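Local coordinates for DUF1987 domain-containing protein (PDB 6K4F) that takes part in the SiaABC threonine phosphorylation pathway, which controls biofilm formation in response to carbon availability, probably as its regulatory phosphoprotein, at residues 15-20 with 26-31; 35-40 with 69-74; 109-114 with 121-126. All coordinates share one frame; numbering follows the deposited sequence.

Contact 1: 15-20 with 26-31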
ATOM      1  N   PRO A  15      11.408  -0.253  -1.166  1.00 31.23           N
ATOM      2  CA  PRO A  15      10.899   0.155   0.148  1.00 31.55           C
ATOM      3  C   PRO A  15      10.893  -0.983   1.150  1.00 31.72           C
ATOM      4  O   PRO A  15      10.776  -2.163   0.806  1.00 26.97           O
ATOM      5  CB  PRO A  15       9.464   0.599  -0.157  1.00 28.32           C
ATOM      6  CG  PRO A  15       9.079  -0.221  -1.316  1.00 30.85           C
ATOM      7  CD  PRO A  15      10.326  -0.363  -2.158  1.00 31.89           C
ATOM      8  N   ALA A  16      11.008  -0.601   2.417  1.00 26.90           N
ATOM      9  CA  ALA A  16      10.725  -1.534   3.490  1.00 28.26           C
ATOM     10  C   ALA A  16       9.213  -1.724   3.586  1.00 28.25           C
ATOM     11  O   ALA A  16       8.455  -0.746   3.571  1.00 28.90           O
ATOM     12  CB  ALA A  16      11.304  -1.010   4.810  1.00 28.42           C
ATOM     13  N   ILE A  17       8.769  -2.979   3.635  1.00 22.58           N
ATOM     14  CA  ILE A  17       7.347  -3.320   3.664  1.00 24.13           C
ATOM     15  C   ILE A  17       7.095  -4.262   4.831  1.00 29.66           C
ATOM     16  O   ILE A  17       7.801  -5.267   4.989  1.00 27.80           O
ATOM     17  CB  ILE A  17       6.881  -3.971   2.346  1.00 27.57           C
ATOM     18  CG1 ILE A  17       7.164  -3.051   1.165  1.00 28.03           C
ATOM     19  CG2 ILE A  17       5.410  -4.367   2.435  1.00 26.25           C
ATOM     20  CD1 ILE A  17       6.944  -3.727  -0.208  1.00 30.80           C
ATOM     21  N   GLN A  18       6.092  -3.941   5.648  1.00 26.13           N
ATOM     22  CA  GLN A  18       5.688  -4.787   6.766  1.00 28.05           C
ATOM     23  C   GLN A  18       4.197  -5.044   6.670  1.00 30.18           C
ATOM     24  O   GLN A  18       3.390  -4.100   6.720  1.00 31.27           O
ATOM     25  CB  GLN A  18       6.024  -4.146   8.119  1.00 31.30           C
ATOM     26  CG  GLN A  18       7.461  -3.705   8.240  1.00 35.91           C
ATOM     27  CD  GLN A  18       7.671  -2.263   7.817  1.00 36.52           C
ATOM     28  OE1 GLN A  18       6.848  -1.390   8.109  1.00 33.88           O
ATOM     29  NE2 GLN A  18       8.774  -2.004   7.117  1.00 35.14           N
ATOM     30  N   GLY A  19       3.835  -6.308   6.505  1.00 26.78           N
ATOM     31  CA  GLY A  19       2.454  -6.730   6.608  1.00 27.43           C
ATOM     32  C   GLY A  19       2.199  -7.358   7.961  1.00 32.68           C
ATOM     33  O   GLY A  19       2.662  -8.472   8.218  1.00 33.74           O
ATOM     34  N   ASP A  20       1.478  -6.665   8.845  1.00 29.92           N
ATOM     35  CA  ASP A  20       1.180  -7.176  10.183  1.00 32.13           C
ATOM     36  C   ASP A  20      -0.171  -7.878  10.131  1.00 38.12           C
ATOM     37  O   ASP A  20      -1.219  -7.220  10.139  1.00 33.93           O
ATOM     38  CB  ASP A  20       1.180  -6.037  11.204  1.00 31.15           C
ATOM     39  CG  ASP A  20       1.177  -6.537  12.653  1.00 44.78           C
ATOM     40  OD1 ASP A  20       0.521  -7.560  12.953  1.00 42.02           O
ATOM     41  OD2 ASP A  20       1.845  -5.904  13.498  1.00 51.17           O
ATOM     42  N   LEU A  26      -0.779  -2.876   6.748  1.00 28.22           N
ATOM     43  CA  LEU A  26       0.273  -2.965   5.742  1.00 26.44           C
ATOM     44  C   LEU A  26       0.975  -1.615   5.691  1.00 27.66           C
ATOM     45  O   LEU A  26       0.337  -0.583   5.418  1.00 29.60           O
ATOM     46  CB  LEU A  26      -0.304  -3.359   4.382  1.00 28.71           C
ATOM     47  CG  LEU A  26       0.711  -3.423   3.247  1.00 27.76           C
ATOM     48  CD1 LEU A  26       1.756  -4.502   3.572  1.00 29.41           C
ATOM     49  CD2 LEU A  26       0.000  -3.735   1.947  1.00 28.18           C
ATOM     50  N   SER A  27       2.275  -1.619   5.960  1.00 25.86           N
ATOM     51  CA  SER A  27       3.089  -0.413   6.051  1.00 27.23           C
ATOM     52  C   SER A  27       4.212  -0.467   5.026  1.00 30.98           C
ATOM     53  O   SER A  27       4.781  -1.536   4.784  1.00 27.96           O
ATOM     54  CB  SER A  27       3.700  -0.265   7.459  1.00 29.18           C
ATOM     55  OG  SER A  27       2.673  -0.225   8.450  1.00 37.34           O
ATOM     56  N   MET A  28       4.539   0.689   4.434  1.00 27.35           N
ATOM     57  CA  MET A  28       5.676   0.806   3.522  1.00 27.23           C
ATOM     58  C   MET A  28       6.414   2.120   3.726  1.00 31.39           C
ATOM     59  O   MET A  28       5.788   3.172   3.858  1.00 31.75           O
ATOM     60  CB  MET A  28       5.245   0.744   2.060  1.00 27.81           C
ATOM     61  CG  MET A  28       4.304  -0.349   1.752  1.00 29.78           C
ATOM     62  SD  MET A  28       3.992  -0.382  -0.020  1.00 32.44           S
ATOM     63  CE  MET A  28       2.540  -1.412  -0.038  1.00 32.11           C
ATOM     64  N   GLN A  29       7.746   2.066   3.668  1.00 29.91           N
ATOM     65  CA  GLN A  29       8.577   3.249   3.849  1.00 30.87           C
ATOM     66  C   GLN A  29       9.709   3.235   2.841  1.00 32.73           C
ATOM     67  O   GLN A  29      10.373   2.208   2.680  1.00 34.34           O
ATOM     68  CB  GLN A  29       9.163   3.313   5.266  1.00 31.75           C
ATOM     69  CG  GLN A  29       8.162   3.087   6.378  1.00 36.19           C
ATOM     70  CD  GLN A  29       8.016   1.623   6.766  1.00 42.59           C
ATOM     71  OE1 GLN A  29       8.978   0.853   6.730  1.00 43.37           O
ATOM     72  NE2 GLN A  29       6.815   1.242   7.173  1.00 38.63           N
ATOM     73  N   GLY A  30       9.949   4.372   2.195  1.00 28.21           N
ATOM     74  CA  GLY A  30      11.138   4.595   1.390  1.00 30.81           C
ATOM     75  C   GLY A  30      10.816   4.858  -0.067  1.00 34.62           C
ATOM     76  O   GLY A  30       9.680   5.157  -0.448  1.00 35.94           O
ATOM     77  N   ASP A  31      11.847   4.760  -0.894  1.00 33.42           N
ATOM     78  CA  ASP A  31      11.642   4.858  -2.330  1.00 35.68           C
ATOM     79  C   ASP A  31      11.413   3.504  -2.946  1.00 34.24           C
ATOM     80  O   ASP A  31      11.746   2.459  -2.386  1.00 30.00           O
ATOM     81  CB  ASP A  31      12.825   5.414  -3.060  1.00 55.35           C
ATOM     82  CG  ASP A  31      13.136   6.746  -2.671  1.00 63.85           C
ATOM     83  OD1 ASP A  31      14.254   6.815  -2.205  1.00 63.63           O
ATOM     84  OD2 ASP A  31      12.370   7.733  -2.842  1.00 67.92           O
TER
HETATM   85  O   HOH W   1       2.392  -2.944   9.291  1.00 34.64           O

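Contact 2: 35-40 with 69-74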
ATOM      1  N   GLU A  35      14.268  -2.464 -10.563  1.00 52.54           N
ATOM      2  CA  GLU A  35      14.269  -2.872 -11.963  1.00 59.86           C
ATOM      3  C   GLU A  35      13.060  -3.739 -12.279  1.00 54.23           C
ATOM      4  O   GLU A  35      12.446  -3.600 -13.341  1.00 56.25           O
ATOM      5  CB  GLU A  35      15.563  -3.615 -12.291  1.00 71.01           C
ATOM      6  CG  GLU A  35      15.885  -4.747 -11.323  1.00 79.24           C
ATOM      7  CD  GLU A  35      17.371  -4.896 -11.073  1.00 87.12           C
ATOM      8  OE1 GLU A  35      17.749  -5.326  -9.962  1.00 90.46           O
ATOM      9  OE2 GLU A  35      18.164  -4.582 -11.988  1.00 92.03           O
ATOM     10  N   ASN A  36      12.683  -4.617 -11.358  1.00 49.19           N
ATOM     11  CA  ASN A  36      11.563  -5.533 -11.546  1.00 46.66           C
ATOM     12  C   ASN A  36      10.570  -5.284 -10.414  1.00 36.83           C
ATOM     13  O   ASN A  36      10.727  -5.824  -9.314  1.00 41.72           O
ATOM     14  CB  ASN A  36      12.060  -6.979 -11.569  1.00 46.01           C
ATOM     15  CG  ASN A  36      11.013  -7.950 -12.068  1.00 47.79           C
ATOM     16  OD1 ASN A  36       9.815  -7.767 -11.843  1.00 46.35           O
ATOM     17  ND2 ASN A  36      11.462  -8.997 -12.753  1.00 49.12           N
ATOM     18  N   SER A  37       9.545  -4.471 -10.677  1.00 35.30           N
ATOM     19  CA  SER A  37       8.610  -4.137  -9.608  1.00 38.54           C
ATOM     20  C   SER A  37       7.642  -5.270  -9.304  1.00 34.08           C
ATOM     21  O   SER A  37       7.226  -5.422  -8.151  1.00 40.30           O
ATOM     22  CB  SER A  37       7.826  -2.865  -9.941  1.00 47.29           C
ATOM     23  OG  SER A  37       8.657  -1.719  -9.844  1.00 55.11           O
ATOM     24  N   TYR A  38       7.273  -6.087 -10.289  1.00 38.33           N
ATOM     25  CA  TYR A  38       6.384  -7.186  -9.944  1.00 48.58           C
ATOM     26  C   TYR A  38       7.112  -8.269  -9.151  1.00 41.95           C
ATOM     27  O   TYR A  38       6.478  -8.988  -8.375  1.00 41.51           O
ATOM     28  CB  TYR A  38       5.720  -7.764 -11.187  1.00 67.37           C
ATOM     29  CG  TYR A  38       4.237  -8.008 -10.974  1.00 81.74           C
ATOM     30  CD1 TYR A  38       3.727  -9.304 -10.905  1.00 88.56           C
ATOM     31  CD2 TYR A  38       3.352  -6.942 -10.807  1.00 84.19           C
ATOM     32  CE1 TYR A  38       2.376  -9.532 -10.698  1.00 89.60           C
ATOM     33  CE2 TYR A  38       2.001  -7.162 -10.598  1.00 86.55           C
ATOM     34  CZ  TYR A  38       1.520  -8.459 -10.545  1.00 90.16           C
ATOM     35  OH  TYR A  38       0.178  -8.686 -10.338  1.00 94.02           O
ATOM     36  N   GLU A  39       8.433  -8.393  -9.310  1.00 41.57           N
ATOM     37  CA  GLU A  39       9.178  -9.300  -8.436  1.00 37.97           C
ATOM     38  C   GLU A  39       9.073  -8.851  -6.985  1.00 36.94           C
ATOM     39  O   GLU A  39       8.954  -9.681  -6.072  1.00 39.30           O
ATOM     40  CB  GLU A  39      10.646  -9.377  -8.856  1.00 47.38           C
ATOM     41  CG  GLU A  39      11.009 -10.581  -9.720  1.00 57.97           C
ATOM     42  CD  GLU A  39      10.431 -11.890  -9.197  1.00 63.93           C
ATOM     43  OE1 GLU A  39       9.417 -12.361  -9.761  1.00 66.29           O
ATOM     44  OE2 GLU A  39      10.991 -12.450  -8.228  1.00 65.16           O
ATOM     45  N   LEU A  40       9.090  -7.537  -6.755  1.00 34.15           N
ATOM     46  CA  LEU A  40       9.015  -7.011  -5.397  1.00 32.79           C
ATOM     47  C   LEU A  40       7.578  -6.975  -4.876  1.00 32.70           C
ATOM     48  O   LEU A  40       7.321  -7.379  -3.739  1.00 28.27           O
ATOM     49  CB  LEU A  40       9.643  -5.621  -5.353  1.00 32.74           C
ATOM     50  CG  LEU A  40       9.627  -4.959  -3.977  1.00 44.20           C
ATOM     51  CD1 LEU A  40      10.736  -5.558  -3.130  1.00 45.78           C
ATOM     52  CD2 LEU A  40       9.776  -3.446  -4.114  1.00 50.14           C
ATOM     53  N   ASN A  69       8.919   4.816  -9.082  1.00 28.32           N
ATOM     54  CA  ASN A  69       9.070   4.809 -10.529  1.00 29.99           C
ATOM     55  C   ASN A  69       7.772   4.328 -11.176  1.00 29.39           C
ATOM     56  O   ASN A  69       6.792   4.000 -10.505  1.00 31.66           O
ATOM     57  CB  ASN A  69      10.288   3.979 -10.952  1.00 34.46           C
ATOM     58  CG  ASN A  69      10.126   2.492 -10.698  1.00 33.52           C
ATOM     59  OD1 ASN A  69       9.162   2.049 -10.079  1.00 30.67           O
ATOM     60  ND2 ASN A  69      11.106   1.702 -11.162  1.00 33.03           N
ATOM     61  N   THR A  70       7.760   4.311 -12.508  1.00 32.35           N
ATOM     62  CA  THR A  70       6.541   4.000 -13.248  1.00 31.67           C
ATOM     63  C   THR A  70       5.970   2.642 -12.852  1.00 29.58           C
ATOM     64  O   THR A  70       4.770   2.517 -12.581  1.00 27.91           O
ATOM     65  CB  THR A  70       6.842   4.061 -14.748  1.00 36.15           C
ATOM     66  OG1 THR A  70       7.024   5.434 -15.121  1.00 36.35           O
ATOM     67  CG2 THR A  70       5.700   3.443 -15.581  1.00 31.58           C
ATOM     68  N   SER A  71       6.815   1.610 -12.796  1.00 30.28           N
ATOM     69  CA  SER A  71       6.279   0.281 -12.528  1.00 26.67           C
ATOM     70  C   SER A  71       5.784   0.170 -11.085  1.00 28.91           C
ATOM     71  O   SER A  71       4.824  -0.566 -10.818  1.00 26.50           O
ATOM     72  CB  SER A  71       7.324  -0.794 -12.860  1.00 31.41           C
ATOM     73  OG  SER A  71       8.469  -0.676 -12.036  1.00 37.85           O
ATOM     74  N   SER A  72       6.369   0.955 -10.168  1.00 25.78           N
ATOM     75  CA  SER A  72       5.914   0.956  -8.777  1.00 26.28           C
ATOM     76  C   SER A  72       4.563   1.649  -8.645  1.00 25.17           C
ATOM     77  O   SER A  72       3.710   1.224  -7.862  1.00 26.37           O
ATOM     78  CB  SER A  72       6.945   1.645  -7.881  1.00 27.60           C
ATOM     79  OG  SER A  72       8.102   0.844  -7.750  1.00 30.54           O
ATOM     80  N   ILE A  73       4.351   2.718  -9.412  1.00 29.12           N
ATOM     81  CA  ILE A  73       3.033   3.350  -9.459  1.00 29.44           C
ATOM     82  C   ILE A  73       1.984   2.343  -9.915  1.00 29.96           C
ATOM     83  O   ILE A  73       0.901   2.250  -9.337  1.00 26.24           O
ATOM     84  CB  ILE A  73       3.069   4.594 -10.372  1.00 32.80           C
ATOM     85  CG1 ILE A  73       3.867   5.718  -9.710  1.00 31.78           C
ATOM     86  CG2 ILE A  73       1.652   5.054 -10.708  1.00 33.01           C
ATOM     87  CD1 ILE A  73       4.084   6.921 -10.618  1.00 38.91           C
ATOM     88  N   LYS A  74       2.300   1.544 -10.940  1.00 29.10           N
ATOM     89  CA  LYS A  74       1.336   0.553 -11.415  1.00 31.07           C
ATOM     90  C   LYS A  74       1.064  -0.516 -10.367  1.00 30.35           C
ATOM     91  O   LYS A  74      -0.083  -0.961 -10.206  1.00 29.27           O
ATOM     92  CB  LYS A  74       1.844  -0.083 -12.708  1.00 31.14           C
ATOM     93  CG  LYS A  74       2.003   0.957 -13.821  1.00 37.12           C
ATOM     94  CD  LYS A  74       2.332   0.329 -15.146  1.00 44.34           C
ATOM     95  CE  LYS A  74       2.234   1.363 -16.242  1.00 51.15           C
ATOM     96  NZ  LYS A  74       0.902   1.374 -16.881  1.00 59.44           N
TER

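Contact 3: 109-114 with 121-126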
ATOM      1  N   LEU A 109       0.801  12.876  -6.607  1.00 35.86           N
ATOM      2  CA  LEU A 109       0.507  11.474  -6.882  1.00 32.68           C
ATOM      3  C   LEU A 109      -0.503  10.919  -5.881  1.00 33.16           C
ATOM      4  O   LEU A 109      -1.461  10.235  -6.266  1.00 32.38           O
ATOM      5  CB  LEU A 109       1.793  10.663  -6.858  1.00 33.31           C
ATOM      6  CG  LEU A 109       1.609   9.167  -7.056  1.00 34.06           C
ATOM      7  CD1 LEU A 109       1.198   8.895  -8.480  1.00 36.60           C
ATOM      8  CD2 LEU A 109       2.906   8.464  -6.737  1.00 36.92           C
ATOM      9  N   ALA A 110      -0.327  11.237  -4.593  1.00 33.69           N
ATOM     10  CA  ALA A 110      -1.263  10.755  -3.582  1.00 32.35           C
ATOM     11  C   ALA A 110      -2.676  11.233  -3.871  1.00 35.77           C
ATOM     12  O   ALA A 110      -3.638  10.463  -3.744  1.00 33.46           O
ATOM     13  CB  ALA A 110      -0.817  11.209  -2.191  1.00 33.81           C
ATOM     14  N   GLU A 111      -2.817  12.490  -4.314  1.00 37.53           N
ATOM     15  CA  GLU A 111      -4.143  13.025  -4.622  1.00 39.14           C
ATOM     16  C   GLU A 111      -4.764  12.308  -5.811  1.00 36.94           C
ATOM     17  O   GLU A 111      -5.968  12.037  -5.816  1.00 36.20           O
ATOM     18  CB  GLU A 111      -4.073  14.528  -4.893  1.00 40.79           C
ATOM     19  CG  GLU A 111      -3.464  15.357  -3.779  1.00 50.20           C
ATOM     20  CD  GLU A 111      -4.447  15.674  -2.666  1.00 62.05           C
ATOM     21  OE1 GLU A 111      -4.089  16.467  -1.768  1.00 68.72           O
ATOM     22  OE2 GLU A 111      -5.572  15.128  -2.681  1.00 64.08           O
ATOM     23  N   GLU A 112      -3.957  11.971  -6.821  1.00 31.48           N
ATOM     24  CA  GLU A 112      -4.491  11.220  -7.948  1.00 36.81           C
ATOM     25  C   GLU A 112      -4.935   9.824  -7.531  1.00 35.64           C
ATOM     26  O   GLU A 112      -5.992   9.355  -7.967  1.00 34.36           O
ATOM     27  CB  GLU A 112      -3.450  11.155  -9.066  1.00 37.09           C
ATOM     28  CG  GLU A 112      -3.275  12.507  -9.749  1.00 43.87           C
ATOM     29  CD  GLU A 112      -1.952  12.641 -10.471  1.00 46.82           C
ATOM     30  OE1 GLU A 112      -1.131  11.722 -10.366  1.00 46.90           O
ATOM     31  OE2 GLU A 112      -1.739  13.664 -11.149  1.00 50.94           O
ATOM     32  N   PHE A 113      -4.135   9.133  -6.710  1.00 33.18           N
ATOM     33  CA  PHE A 113      -4.575   7.857  -6.156  1.00 31.11           C
ATOM     34  C   PHE A 113      -5.854   8.039  -5.342  1.00 34.80           C
ATOM     35  O   PHE A 113      -6.786   7.230  -5.433  1.00 33.80           O
ATOM     36  CB  PHE A 113      -3.487   7.260  -5.253  1.00 28.60           C
ATOM     37  CG  PHE A 113      -2.336   6.601  -5.988  1.00 29.08           C
ATOM     38  CD1 PHE A 113      -2.532   5.917  -7.166  1.00 40.28           C
ATOM     39  CD2 PHE A 113      -1.057   6.642  -5.446  1.00 36.63           C
ATOM     40  CE1 PHE A 113      -1.467   5.297  -7.812  1.00 42.99           C
ATOM     41  CE2 PHE A 113       0.011   6.024  -6.076  1.00 41.62           C
ATOM     42  CZ  PHE A 113      -0.194   5.349  -7.263  1.00 38.39           C
ATOM     43  N   ARG A 114      -5.900   9.076  -4.512  1.00 32.32           N
ATOM     44  CA  ARG A 114      -7.077   9.295  -3.669  1.00 38.26           C
ATOM     45  C   ARG A 114      -8.352   9.424  -4.504  1.00 38.59           C
ATOM     46  O   ARG A 114      -9.417   8.923  -4.117  1.00 38.69           O
ATOM     47  CB  ARG A 114      -6.873  10.539  -2.808  1.00 40.58           C
ATOM     48  CG  ARG A 114      -8.041  10.856  -1.884  1.00 37.54           C
ATOM     49  CD  ARG A 114      -7.642  11.860  -0.831  1.00 38.03           C
ATOM     50  NE  ARG A 114      -8.748  12.123   0.084  1.00 47.03           N
ATOM     51  CZ  ARG A 114      -9.484  13.231   0.070  1.00 44.29           C
ATOM     52  NH1 ARG A 114      -9.210  14.195  -0.792  1.00 43.66           N
ATOM     53  NH2 ARG A 114     -10.477  13.385   0.934  1.00 37.76           N
ATOM     54  N   PHE A 121      -8.962   7.884   2.940  1.00 31.93           N
ATOM     55  CA  PHE A 121      -7.645   7.992   2.309  1.00 30.91           C
ATOM     56  C   PHE A 121      -7.114   9.345   2.763  1.00 32.15           C
ATOM     57  O   PHE A 121      -7.446  10.386   2.185  1.00 32.69           O
ATOM     58  CB  PHE A 121      -7.770   7.886   0.786  1.00 31.08           C
ATOM     59  CG  PHE A 121      -6.453   7.764   0.029  1.00 31.15           C
ATOM     60  CD1 PHE A 121      -5.416   8.672   0.218  1.00 32.27           C
ATOM     61  CD2 PHE A 121      -6.302   6.777  -0.941  1.00 29.40           C
ATOM     62  CE1 PHE A 121      -4.246   8.578  -0.512  1.00 34.66           C
ATOM     63  CE2 PHE A 121      -5.129   6.670  -1.675  1.00 27.86           C
ATOM     64  CZ  PHE A 121      -4.100   7.565  -1.469  1.00 29.62           C
ATOM     65  N   ALA A 122      -6.325   9.329   3.818  1.00 23.92           N
ATOM     66  CA  ALA A 122      -5.838  10.541   4.458  1.00 29.10           C
ATOM     67  C   ALA A 122      -4.451  10.868   3.926  1.00 34.84           C
ATOM     68  O   ALA A 122      -3.528  10.053   4.048  1.00 37.64           O
ATOM     69  CB  ALA A 122      -5.794  10.341   5.974  1.00 28.92           C
ATOM     70  N   ILE A 123      -4.306  12.046   3.333  1.00 32.94           N
ATOM     71  CA  ILE A 123      -3.015  12.538   2.871  1.00 29.29           C
ATOM     72  C   ILE A 123      -2.546  13.542   3.907  1.00 39.58           C
ATOM     73  O   ILE A 123      -3.147  14.613   4.067  1.00 39.75           O
ATOM     74  CB  ILE A 123      -3.107  13.165   1.477  1.00 36.73           C
ATOM     75  CG1 ILE A 123      -3.684  12.153   0.488  1.00 34.84           C
ATOM     76  CG2 ILE A 123      -1.740  13.653   1.037  1.00 39.88           C
ATOM     77  CD1 ILE A 123      -3.957  12.734  -0.905  1.00 36.98           C
ATOM     78  N   GLN A 124      -1.467  13.209   4.603  1.00 35.49           N
ATOM     79  CA  GLN A 124      -1.127  13.870   5.854  1.00 47.44           C
ATOM     80  C   GLN A 124       0.298  14.388   5.805  1.00 44.16           C
ATOM     81  O   GLN A 124       1.250  13.600   5.725  1.00 35.92           O
ATOM     82  CB  GLN A 124      -1.319  12.903   7.020  1.00 47.98           C
ATOM     83  CG  GLN A 124      -2.702  12.280   7.026  1.00 52.74           C
ATOM     84  CD  GLN A 124      -3.260  12.111   8.416  1.00 56.77           C
ATOM     85  OE1 GLN A 124      -2.726  11.345   9.215  1.00 58.11           O
ATOM     86  NE2 GLN A 124      -4.345  12.824   8.715  1.00 54.42           N
ATOM     87  N   ALA A 125       0.439  15.710   5.856  1.00 45.49           N
ATOM     88  CA  ALA A 125       1.747  16.337   5.954  1.00 51.05           C
ATOM     89  C   ALA A 125       2.268  16.246   7.382  1.00 60.23           C
ATOM     90  O   ALA A 125       1.499  16.218   8.346  1.00 65.60           O
ATOM     91  CB  ALA A 125       1.674  17.795   5.507  1.00 53.29           C
ATOM     92  N   HIS A 126       3.589  16.197   7.511  1.00 73.22           N
ATOM     93  CA  HIS A 126       4.219  16.084   8.823  1.00 95.14           C
ATOM     94  C   HIS A 126       5.368  17.078   8.982  1.00122.48           C
ATOM     95  O   HIS A 126       6.160  17.283   8.062  1.00125.52           O
ATOM     96  CB  HIS A 126       4.727  14.658   9.050  1.00 94.50           C
TER
HETATM   97  O   HOH W   2     -10.835  10.305   1.789  1.00 32.97           O

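Contact 1: 15-20 with 26-31
Gln18 and Gln29 meet through their side-chain amides and form a closed ring of two hydrogen bonds. Gln29 NE2 donates to Gln18 OE1 at 2.8 Å, and Gln18 NE2 returns the bond to Gln29 OE1 at 2.9 Å. Both donors sit on a lone pair of the acceptor, and the two amide planes are only 16° apart. Each chain bends at its second torsion, near 90°, which brings the two amides together diagonally across the ladder.

Beneath them runs the antiparallel backbone ladder of a beta hairpin. Ala16 and Gln29 form one hydrogen-bonded pair, Gln18 and Ser27 the next. In each pair both N-H groups and both carbonyls are used, for four bonds in all. Gln18 O accepts twice, from Ser27 N at 2.8 Å and from a water at 3.0 Å. The same water is 2.9 Å from Ser27 OG and bridges the strands. Pro15 has no N-H to extend the ladder. The carboxylate of Asp31 is held elsewhere, with OD2 accepting from Tyr67 N.

The other face of the hairpin is apolar. Ile17 CG2 touches Leu26 CD1 at 3.8 Å, and Ile17 lies beside Met28. Helix 37-53 covers Ile17 and Leu26, while helix 70-88 covers Met28. In the sheet, strand 16-20 pairs outward with strand 6-8, and strand 25-29 pairs inward with strand 59-68.

Contact 2: 35-40 with 69-74
Ser37 and Ser71 face each other across the first turns of two helices, and Ser37 has the most surface buried here. Their hydroxyls, Ser37 OG and Ser71 OG, are modelled 2.4 Å apart. They can be read as hydrogen-bonded, with either as donor, but so short a distance makes the exact positions doubtful. The CB atoms of Ser37 and Ser71, 3.6 Å apart, share that doubt. Ser71 OG sits between its backbone N and carbonyl carbon (chi1 63°), and from there it points across to the other helix. Ser37 OG, anti to its carbonyl carbon (chi1 -72°), reaches toward Ser71 and Ser72.

Ser72 is the third partner. Its OG is 3.4 Å from Ser37 OG, a weak and unsettled approach. Its firmer bonds lie elsewhere. Ser72 OG donates to Asn69 OD1 at 2.8 Å, and it is also hydrogen-bonded to Ser32 OG. The Ser72 hydroxyl that Ser37 approaches is thus already engaged by Asn69 and Ser32.

Asn69 is the N-cap of helix 70-88. Its OD1 takes the backbone N-H of Ser72 at 3.0 Å as well as the Ser72 hydroxyl. The two donors come from opposite faces of the amide plane, which should hold the amide firmly. Asn69 ND2 donates to Pro34 O, tying the cap to the chain leading into the other helix. That helix, 37-53, is capped in turn by Asn36, whose OD1 accepts from Glu39 N at 3.0 Å, with the donor well above the carbonyl plane.

The arrangement is a pair of asparagine N-caps at neighbouring helix starts, joined by serine hydroxyls. It sits where two successive beta-alpha-beta crossovers of the alpha/beta fold send their helices back along the sheet.

Contact 3: 109-114 with 121-126
Arg114 lays the start of its side chain over one face of the Phe121 ring. Its CB is 3.9 Å from the ring centroid and 12° off the normal, a CH-pi contact. The pairing closes a beta-alpha-beta crossover, in which helix 108-115 links the parallel strands 93-99 and 121-125. Helix and returning strand run nearly antiparallel, their short axes 168° apart.

The arginine then runs on extended from CG to NE. CG, anti to the backbone N (chi1 -180°), stays with CB along the ring. CD and NE then pass on to the strand backbone at Phe121 O, and the guanidinium ends beyond the ring. Further round the ring, Phe113 CB touches Phe121 CZ at 3.8 Å. The Phe113 ring itself packs on helix 70-88, against Ile73, Met77 and Leu80.

Ile123, two residues on, is the next side chain of the strand to point at the helix. Its CD1 meets Ala110 CB at 3.7 Å and Arg114 CD at 3.8 Å. The same methyl lies against the carboxylate end of Glu111, with OE2 at 3.4 Å. Ala110 also rests on Trp97, which joins the helix to the neighbouring strand.

The polar link is modest. Arg114 NE makes a weak, bent bond to Phe121 O at 3.0 Å. One water adds to it, accepting from Arg114 NH2 at 3.2 Å and from Phe121 N at 3.3 Å.

In the fold
The three contacts follow one another along the chain, and none nests or crosses. Contact 1 closes the short turn between strands 16-20 and 25-29. Contact 2 closes the longest loop, bringing the starts of helices 37-53 and 70-88 together after the chain has passed through strand 59-68. Contact 3 closes the C-terminal turn between helix 108-115 and strand 121-125, at one edge of the sheet. Contacts 1 and 3 reach the same mixed sheet but do not touch, with nearest atoms about 10 Å apart. Contact 2 touches both. Pro15 packs on Leu40, and Ile73 packs on Leu109. The hairpin, the three helices and the last strand are thus joined in sequence.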